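Local coordinates for alpha-catenin-like protein hmp-1 (Caenorhabditis elegans, PDB 5H5M), which is the nematode alpha-catenin of the cadherin-catenin complex at adherens junctions, binds actin filaments and beta-catenin, and is required for cell migration and shape change during body enclosure and elongation, at residues 121-124 with 125-128; 218-221 with 222-226; 287-290 with 291-295; 310-313 with 314-318; 369-372 with 373-376. One frame throughout, in Å; residues are numbered along the deposited sequence.

Contact 1 of 5, residues 121-124 with 125-128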
loop_
_atom_site.group_PDB
_atom_site.type_symbol
_atom_site.label_atom_id
_atom_site.label_comp_id
_atom_site.label_asym_id
_atom_site.label_seq_id
_atom_site.Cartn_x
_atom_site.Cartn_y
_atom_site.Cartn_z
ATOM N N ASP A 121 -4.022 -0.099 -1.008
ATOM C CA ASP A 121 -5.281 0.336 -1.614
ATOM C C ASP A 121 -5.301 0.161 -3.132
ATOM O O ASP A 121 -6.251 -0.386 -3.691
ATOM C CB ASP A 121 -5.565 1.807 -1.280
ATOM C CG ASP A 121 -5.852 2.034 0.195
ATOM O OD1 ASP A 121 -6.227 1.067 0.890
ATOM O OD2 ASP A 121 -5.709 3.187 0.659
ATOM N N ALA A 122 -4.248 0.629 -3.792
ATOM C CA ALA A 122 -4.253 0.759 -5.246
ATOM C C ALA A 122 -4.165 -0.576 -5.980
ATOM O O ALA A 122 -4.650 -0.699 -7.104
ATOM C CB ALA A 122 -3.114 1.667 -5.687
ATOM N N PHE A 123 -3.556 -1.574 -5.346
ATOM C CA PHE A 123 -3.265 -2.832 -6.027
ATOM C C PHE A 123 -4.027 -4.027 -5.459
ATOM O O PHE A 123 -3.696 -5.174 -5.759
ATOM C CB PHE A 123 -1.757 -3.108 -5.992
ATOM C CG PHE A 123 -0.954 -2.143 -6.820
ATOM C CD1 PHE A 123 -0.605 -0.897 -6.316
ATOM C CD2 PHE A 123 -0.569 -2.471 -8.112
ATOM C CE1 PHE A 123 0.118 0.004 -7.083
ATOM C CE2 PHE A 123 0.157 -1.576 -8.885
ATOM C CZ PHE A 123 0.500 -0.335 -8.370
ATOM N N LEU A 124 -5.055 -3.766 -4.655
ATOM C CA LEU A 124 -5.849 -4.859 -4.096
ATOM C C LEU A 124 -6.705 -5.536 -5.166
ATOM O O LEU A 124 -7.140 -6.670 -4.985
ATOM C CB LEU A 124 -6.728 -4.368 -2.934
ATOM C CG LEU A 124 -7.968 -3.479 -3.103
ATOM C CD1 LEU A 124 -9.204 -4.274 -3.502
ATOM C CD2 LEU A 124 -8.237 -2.734 -1.800
ATOM N N ASP A 125 -6.948 -4.843 -6.275
ATOM C CA ASP A 125 -7.737 -5.413 -7.363
ATOM C C ASP A 125 -7.417 -4.736 -8.688
ATOM O O ASP A 125 -8.062 -3.760 -9.072
ATOM C CB ASP A 125 -9.233 -5.298 -7.058
ATOM C CG ASP A 125 -10.094 -6.076 -8.040
ATOM O OD1 ASP A 125 -9.538 -6.710 -8.962
ATOM O OD2 ASP A 125 -11.332 -6.066 -7.875
ATOM N N THR A 126 -6.424 -5.269 -9.391
ATOM C CA THR A 126 -5.966 -4.673 -10.642
ATOM C C THR A 126 -6.603 -5.320 -11.873
ATOM O O THR A 126 -6.318 -4.925 -13.004
ATOM C CB THR A 126 -4.435 -4.767 -10.773
ATOM O OG1 THR A 126 -4.033 -6.139 -10.673
ATOM C CG2 THR A 126 -3.755 -3.959 -9.682
ATOM N N ARG A 127 -7.463 -6.309 -11.658
ATOM C CA ARG A 127 -8.090 -7.004 -12.779
ATOM C C ARG A 127 -9.507 -6.516 -13.076
ATOM O O ARG A 127 -9.832 -6.219 -14.226
ATOM C CB ARG A 127 -8.109 -8.519 -12.532
ATOM C CG ARG A 127 -7.594 -9.317 -13.725
ATOM C CD ARG A 127 -7.883 -10.812 -13.633
ATOM N NE ARG A 127 -7.904 -11.437 -14.958
ATOM C CZ ARG A 127 -6.823 -11.707 -15.688
ATOM N NH1 ARG A 127 -5.611 -11.417 -15.232
ATOM N NH2 ARG A 127 -6.956 -12.277 -16.881
ATOM N N THR A 128 -10.334 -6.419 -12.039
ATOM C CA THR A 128 -11.763 -6.141 -12.206
ATOM C C THR A 128 -12.130 -4.880 -13.010
ATOM O O THR A 128 -13.025 -4.947 -13.853
ATOM C CB THR A 128 -12.465 -6.052 -10.828
ATOM O OG1 THR A 128 -12.215 -7.251 -10.084
ATOM C CG2 THR A 128 -13.966 -5.878 -10.995
HETATM O O HOH W 1 -7.522 -1.786 -6.599
#
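Phe123 and Thr126 meet in the tight connection between two helices, where helix 92-122 ends and the side chain of Asp125 caps the N-terminal end of helix 128-137. The chain leaves helical geometry at Phe123. Thr126 then brings its CG2 methyl obliquely to the ring, 3.9 Å from Phe123 CD2. Its hydroxyl takes the place between backbone N and carbonyl carbon (chi1 57°), which turns the methyl to the side of the N and lets it meet the ring. Both side chains face helix 207-233, Phe123 at Leu227 and Leu231 and Thr126 at Val224, so the connection is packed onto a neighbouring helix. Leu124 makes the second apolar touch: its CD1 comes to 3.7 Å from Asp125 CB, and its side chain lies on Ser282 and Arg286 of helix 276-300. In the cap, Asp125 CG stands anti to the backbone N (chi1 -170°), carrying the carboxylate over the start of the next helix. OD1 accepts from Thr128 N at 3.2 Å along an almost straight line (169°), the donor lying above the carboxylate plane, and more weakly from Arg127 N. OD2 takes the hydroxyl OG1 of Thr128 on its syn lone pair at 2.7 Å. With both oxygens gripped, the carboxylate cannot easily rotate. Were an alanine here, the amides of Arg127 and Thr128 would probably be left without this acceptor and the Thr128 hydroxyl without its mate. A water is placed to donate to Asp125 O at 3.2 Å and, weakly, to Ala122 O at 3.1 Å.

Contact 2 of 5, residues 218-221 with 222-226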
loop_
_atom_site.group_PDB
_atom_site.type_symbol
_atom_site.label_atom_id
_atom_site.label_comp_id
_atom_site.label_asym_id
_atom_site.label_seq_id
_atom_site.Cartn_x
_atom_site.Cartn_y
_atom_site.Cartn_z
ATOM N N ASN A 218 -4.290 -7.528 -23.036
ATOM C CA ASN A 218 -3.130 -8.327 -22.670
ATOM C C ASN A 218 -1.878 -7.483 -22.446
ATOM O O ASN A 218 -1.096 -7.758 -21.537
ATOM C CB ASN A 218 -2.869 -9.390 -23.739
ATOM C CG ASN A 218 -3.971 -10.432 -23.795
ATOM O OD1 ASN A 218 -4.538 -10.806 -22.768
ATOM N ND2 ASN A 218 -4.288 -10.896 -24.998
ATOM N N ALA A 219 -1.695 -6.453 -23.269
ATOM C CA ALA A 219 -0.567 -5.547 -23.099
ATOM C C ALA A 219 -0.671 -4.829 -21.757
ATOM O O ALA A 219 0.330 -4.629 -21.070
ATOM C CB ALA A 219 -0.504 -4.544 -24.238
ATOM N N TRP A 220 -1.893 -4.459 -21.387
ATOM C CA TRP A 220 -2.137 -3.773 -20.127
ATOM C C TRP A 220 -1.817 -4.668 -18.933
ATOM O O TRP A 220 -1.050 -4.283 -18.046
ATOM C CB TRP A 220 -3.588 -3.293 -20.045
ATOM C CG TRP A 220 -3.913 -2.658 -18.732
ATOM C CD1 TRP A 220 -4.504 -3.254 -17.653
ATOM C CD2 TRP A 220 -3.644 -1.307 -18.344
ATOM N NE1 TRP A 220 -4.629 -2.354 -16.625
ATOM C CE2 TRP A 220 -4.109 -1.149 -17.023
ATOM C CE3 TRP A 220 -3.061 -0.211 -18.990
ATOM C CZ2 TRP A 220 -4.007 0.057 -16.333
ATOM C CZ3 TRP A 220 -2.963 0.990 -18.303
ATOM C CH2 TRP A 220 -3.432 1.114 -16.990
ATOM N N PHE A 221 -2.403 -5.860 -18.913
ATOM C CA PHE A 221 -2.200 -6.793 -17.808
ATOM C C PHE A 221 -0.746 -7.253 -17.689
ATOM O O PHE A 221 -0.284 -7.566 -16.595
ATOM C CB PHE A 221 -3.123 -8.006 -17.953
ATOM C CG PHE A 221 -4.528 -7.755 -17.486
ATOM C CD1 PHE A 221 -4.781 -6.856 -16.461
ATOM C CD2 PHE A 221 -5.599 -8.416 -18.071
ATOM C CE1 PHE A 221 -6.075 -6.623 -16.026
ATOM C CE2 PHE A 221 -6.894 -8.186 -17.640
ATOM C CZ PHE A 221 -7.132 -7.289 -16.616
ATOM N N ASP A 222 -0.028 -7.294 -18.810
ATOM C CA ASP A 222 1.396 -7.626 -18.783
ATOM C C ASP A 222 2.206 -6.543 -18.071
ATOM O O ASP A 222 3.119 -6.846 -17.303
ATOM C CB ASP A 222 1.940 -7.830 -20.199
ATOM C CG ASP A 222 1.454 -9.121 -20.839
ATOM O OD1 ASP A 222 0.907 -9.983 -20.119
ATOM O OD2 ASP A 222 1.628 -9.274 -22.068
ATOM N N LYS A 223 1.869 -5.282 -18.332
ATOM C CA LYS A 223 2.579 -4.156 -17.730
ATOM C C LYS A 223 2.242 -4.002 -16.250
ATOM O O LYS A 223 3.119 -3.705 -15.437
ATOM C CB LYS A 223 2.260 -2.853 -18.464
ATOM C CG LYS A 223 2.672 -2.819 -19.923
ATOM C CD LYS A 223 4.175 -2.888 -20.086
ATOM C CE LYS A 223 4.567 -2.806 -21.552
ATOM N NZ LYS A 223 6.039 -2.925 -21.733
ATOM N N VAL A 224 0.972 -4.197 -15.903
ATOM C CA VAL A 224 0.544 -4.117 -14.510
ATOM C C VAL A 224 1.213 -5.214 -13.677
ATOM O O VAL A 224 1.645 -4.973 -12.549
ATOM C CB VAL A 224 -0.993 -4.223 -14.383
ATOM C CG1 VAL A 224 -1.405 -4.518 -12.942
ATOM C CG2 VAL A 224 -1.652 -2.946 -14.883
ATOM N N ARG A 225 1.304 -6.412 -14.244
ATOM C CA ARG A 225 1.950 -7.534 -13.571
ATOM C C ARG A 225 3.417 -7.214 -13.295
ATOM O O ARG A 225 3.931 -7.470 -12.206
ATOM C CB ARG A 225 1.824 -8.804 -14.414
ATOM C CG ARG A 225 2.430 -10.047 -13.782
ATOM C CD ARG A 225 2.060 -11.299 -14.567
ATOM N NE ARG A 225 0.623 -11.567 -14.523
ATOM C CZ ARG A 225 -0.213 -11.375 -15.542
ATOM N NH1 ARG A 225 0.240 -10.916 -16.700
ATOM N NH2 ARG A 225 -1.505 -11.645 -15.403
ATOM N N LEU A 226 4.077 -6.646 -14.298
ATOM C CA LEU A 226 5.454 -6.193 -14.177
ATOM C C LEU A 226 5.594 -5.162 -13.055
ATOM O O LEU A 226 6.484 -5.259 -12.215
ATOM C CB LEU A 226 5.928 -5.599 -15.506
ATOM C CG LEU A 226 7.280 -4.886 -15.508
ATOM C CD1 LEU A 226 8.330 -5.840 -15.017
ATOM C CD2 LEU A 226 7.639 -4.388 -16.897
#
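Trp220 and Val224, one helical turn apart, carry this contact within helix 207-233. The indole is swung out anti to its backbone N (chi1 176°), and Val224 CG2 sits over the face of its five-membered ring in a CH-pi contact, 3.8 Å from the centroid and displaced toward the rim. CG2 gets there because Val224 CG1 stands anti to N, leaving CG2 beside the N. Trp220 also meets Phe152 edge-to-face and touches Leu186, Leu130 and Ile159 of three other helices. An alanine in place of Trp220 is likely to open a gap among these helices and strip Val224 of the surface it lies on. On another side of the helix, Arg225 bends at chi3 (-65°) and lays one face of its guanidinium over Phe221 O, with NH1 3.4 Å away but badly angled for a bond. The edge of the same group meets Asp222 OD1 in plane, a long salt bridge of 3.6 Å from NH1. Lys223 CG lies 3.2 Å from Ala219 O, and the chain bends beyond it at chi2. Buried aromatic contacts on one side and charged residues on another mark an amphipathic helix in the vinculin-family helical bundles.

Contact 3 of 5, residues 287-290 with 291-295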
loop_
_atom_site.group_PDB
_atom_site.type_symbol
_atom_site.label_atom_id
_atom_site.label_comp_id
_atom_site.label_asym_id
_atom_site.label_seq_id
_atom_site.Cartn_x
_atom_site.Cartn_y
_atom_site.Cartn_z
ATOM N N ALA A 287 -6.626 -9.748 0.989
ATOM C CA ALA A 287 -6.301 -11.085 1.465
ATOM C C ALA A 287 -5.592 -11.893 0.388
ATOM O O ALA A 287 -4.637 -12.618 0.669
ATOM C CB ALA A 287 -7.564 -11.810 1.930
ATOM N N LEU A 288 -6.059 -11.765 -0.849
ATOM C CA LEU A 288 -5.458 -12.492 -1.958
ATOM C C LEU A 288 -4.079 -11.927 -2.301
ATOM O O LEU A 288 -3.179 -12.666 -2.713
ATOM C CB LEU A 288 -6.377 -12.464 -3.181
ATOM C CG LEU A 288 -7.604 -13.376 -3.071
ATOM C CD1 LEU A 288 -8.495 -13.280 -4.306
ATOM C CD2 LEU A 288 -7.174 -14.817 -2.828
ATOM N N ARG A 289 -3.912 -10.619 -2.129
ATOM C CA ARG A 289 -2.605 -9.992 -2.309
ATOM C C ARG A 289 -1.610 -10.519 -1.275
ATOM O O ARG A 289 -0.452 -10.782 -1.595
ATOM C CB ARG A 289 -2.721 -8.469 -2.218
ATOM C CG ARG A 289 -3.190 -7.813 -3.504
ATOM C CD ARG A 289 -2.053 -7.747 -4.524
ATOM N NE ARG A 289 -1.073 -6.725 -4.161
ATOM C CZ ARG A 289 0.234 -6.820 -4.386
ATOM N NH1 ARG A 289 0.741 -7.898 -4.972
ATOM N NH2 ARG A 289 1.038 -5.836 -4.012
ATOM N N VAL A 290 -2.076 -10.677 -0.039
ATOM C CA VAL A 290 -1.269 -11.260 1.028
ATOM C C VAL A 290 -0.813 -12.671 0.648
ATOM O O VAL A 290 0.344 -13.034 0.850
ATOM C CB VAL A 290 -2.048 -11.305 2.365
ATOM C CG1 VAL A 290 -1.387 -12.261 3.359
ATOM C CG2 VAL A 290 -2.168 -9.913 2.953
ATOM N N CYS A 291 -1.723 -13.458 0.082
ATOM C CA CYS A 291 -1.384 -14.802 -0.382
ATOM C C CYS A 291 -0.313 -14.773 -1.469
ATOM O O CYS A 291 0.656 -15.532 -1.412
ATOM C CB CYS A 291 -2.629 -15.529 -0.899
ATOM S SG CYS A 291 -3.855 -15.915 0.379
ATOM N N ASP A 292 -0.492 -13.898 -2.457
ATOM C CA ASP A 292 0.463 -13.773 -3.562
ATOM C C ASP A 292 1.864 -13.418 -3.078
ATOM O O ASP A 292 2.851 -14.037 -3.480
ATOM C CB ASP A 292 -0.001 -12.713 -4.560
ATOM C CG ASP A 292 -1.191 -13.159 -5.379
ATOM O OD1 ASP A 292 -1.433 -14.382 -5.460
ATOM O OD2 ASP A 292 -1.881 -12.285 -5.947
ATOM N N VAL A 293 1.936 -12.417 -2.210
ATOM C CA VAL A 293 3.204 -11.853 -1.768
ATOM C C VAL A 293 3.969 -12.805 -0.848
ATOM O O VAL A 293 5.194 -12.892 -0.915
ATOM C CB VAL A 293 2.972 -10.497 -1.060
ATOM C CG1 VAL A 293 4.233 -10.003 -0.386
ATOM C CG2 VAL A 293 2.475 -9.462 -2.062
ATOM N N VAL A 294 3.251 -13.534 -0.005
ATOM C CA VAL A 294 3.904 -14.455 0.919
ATOM C C VAL A 294 4.327 -15.738 0.201
ATOM O O VAL A 294 5.413 -16.265 0.454
ATOM C CB VAL A 294 2.998 -14.799 2.119
ATOM C CG1 VAL A 294 3.694 -15.772 3.037
ATOM C CG2 VAL A 294 2.635 -13.537 2.886
ATOM N N ASP A 295 3.477 -16.226 -0.699
ATOM C CA ASP A 295 3.809 -17.394 -1.514
ATOM C C ASP A 295 5.070 -17.161 -2.347
ATOM O O ASP A 295 5.950 -18.024 -2.416
ATOM C CB ASP A 295 2.641 -17.762 -2.436
ATOM C CG ASP A 295 1.701 -18.779 -1.811
ATOM O OD1 ASP A 295 0.744 -19.205 -2.492
ATOM O OD2 ASP A 295 1.925 -19.160 -0.644
HETATM O O HOH W 2 -0.051 -9.847 -6.809
#
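Val290 and Val294 stand one turn apart on the buried side of helix 276-300. Val294 CG2, turned beside its own backbone N (chi1 of CG1 179°), presses to 3.1 Å from Val290 O, and the two side chains approach at 4.2 Å between Val290 CG1 and Val294 CG2. Leu241 of helix 237-260 and Ile369 of helix 345-374 touch both valines. Cys291 is buried too, against Leu317 and Lys318 of helix 305-339. This burying of small apolar side chains between neighbouring helices belongs to the helical-bundle architecture of the alpha-catenin M domain. The solvent side is that of the exposed Asp292 and a water. Arg289 NH1 does not reach this carboxylate directly, being 5.2 Å from Asp292 OD2. The water fills the interval, accepting from Arg289 NH1 at 2.8 Å and donating to Asp292 OD2 at 3.2 Å. Arg289 itself, bent at chi2 and chi3, curls back so that Val293 CG2 lies over one face of its guanidinium, 3.7 Å from NH1. Its side chain is held against helix 207-233, where it touches Thr228 and makes its stronger polar contact, a salt bridge from Arg289 NH2 to Asp232.

Contact 4 of 5, residues 310-313 with 314-318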
loop_
_atom_site.group_PDB
_atom_site.type_symbol
_atom_site.label_atom_id
_atom_site.label_comp_id
_atom_site.label_asym_id
_atom_site.label_seq_id
_atom_site.Cartn_x
_atom_site.Cartn_y
_atom_site.Cartn_z
ATOM N N VAL A 310 4.576 -22.244 6.204
ATOM C CA VAL A 310 4.050 -20.929 5.864
ATOM C C VAL A 310 3.096 -21.005 4.670
ATOM O O VAL A 310 2.022 -20.408 4.691
ATOM C CB VAL A 310 5.191 -19.936 5.557
ATOM C CG1 VAL A 310 4.642 -18.656 4.962
ATOM C CG2 VAL A 310 5.994 -19.644 6.820
ATOM N N LYS A 311 3.485 -21.749 3.638
ATOM C CA LYS A 311 2.632 -21.929 2.463
ATOM C C LYS A 311 1.330 -22.637 2.837
ATOM O O LYS A 311 0.284 -22.386 2.237
ATOM C CB LYS A 311 3.366 -22.713 1.372
ATOM C CG LYS A 311 4.575 -21.983 0.795
ATOM C CD LYS A 311 4.374 -21.579 -0.656
ATOM C CE LYS A 311 4.377 -22.785 -1.573
ATOM N NZ LYS A 311 4.366 -22.386 -3.007
ATOM N N GLN A 312 1.402 -23.514 3.832
ATOM C CA GLN A 312 0.218 -24.202 4.332
ATOM C C GLN A 312 -0.764 -23.214 4.963
ATOM O O GLN A 312 -1.972 -23.285 4.728
ATOM C CB GLN A 312 0.611 -25.273 5.349
ATOM C CG GLN A 312 -0.566 -26.060 5.897
ATOM C CD GLN A 312 -1.285 -26.847 4.821
ATOM O OE1 GLN A 312 -0.675 -27.641 4.104
ATOM N NE2 GLN A 312 -2.591 -26.628 4.700
ATOM N N ALA A 313 -0.239 -22.293 5.764
ATOM C CA ALA A 313 -1.064 -21.270 6.394
ATOM C C ALA A 313 -1.689 -20.363 5.338
ATOM O O ALA A 313 -2.850 -19.962 5.456
ATOM C CB ALA A 313 -0.241 -20.457 7.382
ATOM N N VAL A 314 -0.913 -20.052 4.304
ATOM C CA VAL A 314 -1.397 -19.244 3.188
ATOM C C VAL A 314 -2.509 -19.965 2.430
ATOM O O VAL A 314 -3.515 -19.361 2.054
ATOM C CB VAL A 314 -0.256 -18.899 2.213
ATOM C CG1 VAL A 314 -0.807 -18.283 0.934
ATOM C CG2 VAL A 314 0.745 -17.966 2.881
ATOM N N ARG A 315 -2.319 -21.263 2.223
ATOM C CA ARG A 315 -3.292 -22.085 1.514
ATOM C C ARG A 315 -4.649 -22.098 2.221
ATOM O O ARG A 315 -5.693 -22.201 1.576
ATOM C CB ARG A 315 -2.762 -23.513 1.358
ATOM C CG ARG A 315 -3.684 -24.431 0.579
ATOM C CD ARG A 315 -3.054 -25.792 0.335
ATOM N NE ARG A 315 -3.957 -26.673 -0.399
ATOM C CZ ARG A 315 -4.069 -26.692 -1.723
ATOM N NH1 ARG A 315 -3.332 -25.874 -2.466
ATOM N NH2 ARG A 315 -4.919 -27.526 -2.306
ATOM N N ILE A 316 -4.626 -21.991 3.545
ATOM C CA ILE A 316 -5.850 -21.954 4.336
ATOM C C ILE A 316 -6.642 -20.679 4.056
ATOM O O ILE A 316 -7.855 -20.719 3.843
ATOM C CB ILE A 316 -5.543 -22.053 5.842
ATOM C CG1 ILE A 316 -4.969 -23.433 6.172
ATOM C CG2 ILE A 316 -6.796 -21.784 6.670
ATOM C CD1 ILE A 316 -4.693 -23.644 7.643
ATOM N N LEU A 317 -5.946 -19.547 4.057
ATOM C CA LEU A 317 -6.561 -18.271 3.718
ATOM C C LEU A 317 -7.126 -18.300 2.302
ATOM O O LEU A 317 -8.299 -17.997 2.087
ATOM C CB LEU A 317 -5.549 -17.132 3.852
ATOM C CG LEU A 317 -6.067 -15.737 3.495
ATOM C CD1 LEU A 317 -7.222 -15.345 4.406
ATOM C CD2 LEU A 317 -4.944 -14.701 3.560
ATOM N N LYS A 318 -6.289 -18.687 1.347
ATOM C CA LYS A 318 -6.645 -18.622 -0.066
ATOM C C LYS A 318 -7.734 -19.607 -0.490
ATOM O O LYS A 318 -8.666 -19.227 -1.196
ATOM C CB LYS A 318 -5.402 -18.849 -0.932
ATOM C CG LYS A 318 -5.689 -18.801 -2.424
ATOM C CD LYS A 318 -4.448 -18.454 -3.224
ATOM C CE LYS A 318 -4.783 -18.239 -4.692
ATOM N NZ LYS A 318 -3.578 -17.858 -5.481
#
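Val310 and Val314 form an i to i+4 contact within helix 305-339, early in that helix and on its buried side. The pair is loose at the methyls, 4.5 Å between Val310 CG1 and Val314 CG2, and closer at the backbone: Val314 CG2, set beside its own N, lies 3.3 Å from Val310 O. Val310 packs on Val294, Ala372 and Leu373, and Leu317 rests on Cys291, Ala365 and Ile369. Ile316 follows the same scheme on another side of the helix. Its CG1 stands anti to the carbonyl carbon (chi1 -67°) and drops to 3.3 Å from Gln312 O and 4.2 Å from Gln312 NE2. The backbone bonding is uneven. Arg315 N gives a short bond of 2.8 Å to Lys311 O, whereas Ile316 N is shared between Gln312 O at 3.2 Å and, weakly, Ala313 O, which also takes a weak bond from Leu317 N. Toward solvent, Arg315 runs out extended from CG to NE. Lys311 lies on Asp295 and forms a salt bridge with Asp299, both of helix 276-300. Apolar side chains directed at two adjacent helices, with polar residues such as Gln312 and Arg315 exposed, are typical of an amphipathic helix in a four-helix bundle.

Contact 5 of 5, residues 369-372 with 373-376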
loop_
_atom_site.group_PDB
_atom_site.type_symbol
_atom_site.label_atom_id
_atom_site.label_comp_id
_atom_site.label_asym_id
_atom_site.label_seq_id
_atom_site.Cartn_x
_atom_site.Cartn_y
_atom_site.Cartn_z
ATOM N N ILE A 369 -0.562 -16.458 9.334
ATOM C CA ILE A 369 0.484 -16.385 8.324
ATOM C C ILE A 369 1.687 -15.618 8.865
ATOM O O ILE A 369 2.825 -16.069 8.752
ATOM C CB ILE A 369 -0.029 -15.717 7.037
ATOM C CG1 ILE A 369 -1.073 -16.608 6.361
ATOM C CG2 ILE A 369 1.116 -15.435 6.084
ATOM C CD1 ILE A 369 -1.805 -15.936 5.214
ATOM N N ARG A 370 1.421 -14.468 9.475
ATOM C CA ARG A 370 2.478 -13.648 10.056
ATOM C C ARG A 370 3.174 -14.378 11.197
ATOM O O ARG A 370 4.381 -14.234 11.396
ATOM C CB ARG A 370 1.911 -12.312 10.548
ATOM C CG ARG A 370 1.224 -11.499 9.449
ATOM C CD ARG A 370 0.846 -10.112 9.937
ATOM N NE ARG A 370 2.028 -9.316 10.245
ATOM C CZ ARG A 370 2.010 -8.189 10.948
ATOM N NH1 ARG A 370 0.864 -7.721 11.424
ATOM N NH2 ARG A 370 3.142 -7.531 11.176
ATOM N N HIS A 371 2.409 -15.171 11.938
ATOM C CA HIS A 371 2.953 -15.931 13.052
ATOM C C HIS A 371 3.876 -17.046 12.554
ATOM O O HIS A 371 4.968 -17.250 13.093
ATOM C CB HIS A 371 1.822 -16.511 13.902
ATOM C CG HIS A 371 2.297 -17.260 15.108
ATOM N ND1 HIS A 371 3.164 -16.715 16.028
ATOM C CD2 HIS A 371 2.030 -18.516 15.537
ATOM C CE1 HIS A 371 3.409 -17.602 16.977
ATOM N NE2 HIS A 371 2.733 -18.702 16.703
ATOM N N ALA A 372 3.431 -17.757 11.522
ATOM C CA ALA A 372 4.223 -18.829 10.924
ATOM C C ALA A 372 5.557 -18.318 10.379
ATOM O O ALA A 372 6.564 -19.021 10.432
ATOM C CB ALA A 372 3.431 -19.518 9.819
ATOM N N LEU A 373 5.558 -17.094 9.861
ATOM C CA LEU A 373 6.768 -16.490 9.306
ATOM C C LEU A 373 7.812 -16.210 10.385
ATOM O O LEU A 373 9.001 -16.076 10.089
ATOM C CB LEU A 373 6.423 -15.199 8.563
ATOM C CG LEU A 373 5.716 -15.367 7.216
ATOM C CD1 LEU A 373 5.019 -14.083 6.821
ATOM C CD2 LEU A 373 6.706 -15.784 6.142
ATOM N N LEU A 374 7.360 -16.126 11.634
ATOM C CA LEU A 374 8.249 -15.912 12.774
ATOM C C LEU A 374 8.931 -17.205 13.216
ATOM O O LEU A 374 10.059 -17.184 13.705
ATOM C CB LEU A 374 7.476 -15.311 13.951
ATOM C CG LEU A 374 6.878 -13.922 13.733
ATOM C CD1 LEU A 374 6.059 -13.501 14.944
ATOM C CD2 LEU A 374 7.973 -12.909 13.428
ATOM N N MET A 375 8.238 -18.327 13.047
ATOM C CA MET A 375 8.762 -19.629 13.449
ATOM C C MET A 375 9.867 -20.113 12.513
ATOM O O MET A 375 9.586 -20.736 11.490
ATOM C CB MET A 375 7.634 -20.665 13.492
ATOM C CG MET A 375 6.412 -20.234 14.290
ATOM S SD MET A 375 6.857 -19.602 15.918
ATOM C CE MET A 375 7.574 -21.070 16.653
ATOM N N ASN A 376 11.120 -19.815 12.854
ATOM C CA ASN A 376 12.257 -20.260 12.047
ATOM C C ASN A 376 13.211 -21.146 12.840
ATOM O O ASN A 376 14.417 -21.162 12.580
ATOM C CB ASN A 376 13.035 -19.068 11.473
ATOM C CG ASN A 376 12.137 -17.910 11.072
ATOM O OD1 ASN A 376 10.944 -18.083 10.831
ATOM N ND2 ASN A 376 12.720 -16.721 10.968
#
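Ile369 and Leu373 touch at the C-terminal end of helix 345-374 in the helical bundle of the M domain. The apolar part comes first. The two side chains lie side by side, pointing the same way, with Ile369 CG2 4.2 Å from Leu373 CD1. Leu373 CG stands anti to its carbonyl carbon (chi1 -73°), which brings CG to 3.3 Å from Ile369 O. Val294 and Leu317 cover Ile369, while Leu373 touches Val310, Leu241 and Met298, so side chains of three other helices meet this side. The backbone bonds show the helix running out. Leu373 N still gives an ordinary bond to Ile369 O at 3.1 Å, but His371 O takes the amide of Leu374, only three residues on, at 3.0 Å from above its carbonyl plane. Met375 N divides itself between His371 O and Ala372 O, weakly in both cases. Charge enters through Arg370, whose NH1 forms a salt bridge with Glu245 of helix 237-260. The last kind of interaction is sulfur-aromatic, on the exposed side of the turn. His371 CG is anti to the backbone N (chi1 -177°), and Met375, bent at chi2 and chi3, curls toward the ring. Met375 SD lies 4.5 Å from the His371 ring centroid, 30° off the normal in an oblique approach, and 4.1 Å from His371 CE1.

Contacts 1 to 5 follow one another along the chain, each local to its own turn or helix. Contact 1 joins helices 92-122 and 128-137 and lies between contact 2 and the cluster of contacts 3 to 5: its centre is about 13 Å from those of contact 2, on helix 207-233, and contact 3, on helix 276-300, and it touches both. Contacts 3, 4 and 5 cluster on helices 276-300, 305-339 and 345-374, with centres about 9 to 14 Å apart and atoms meeting in every pair. Contacts 2 and 5 are the most distant, about 32 Å between centres. Helices 207-233 and 276-300 of the M domain also meet directly, through the Arg289-Asp232 salt bridge.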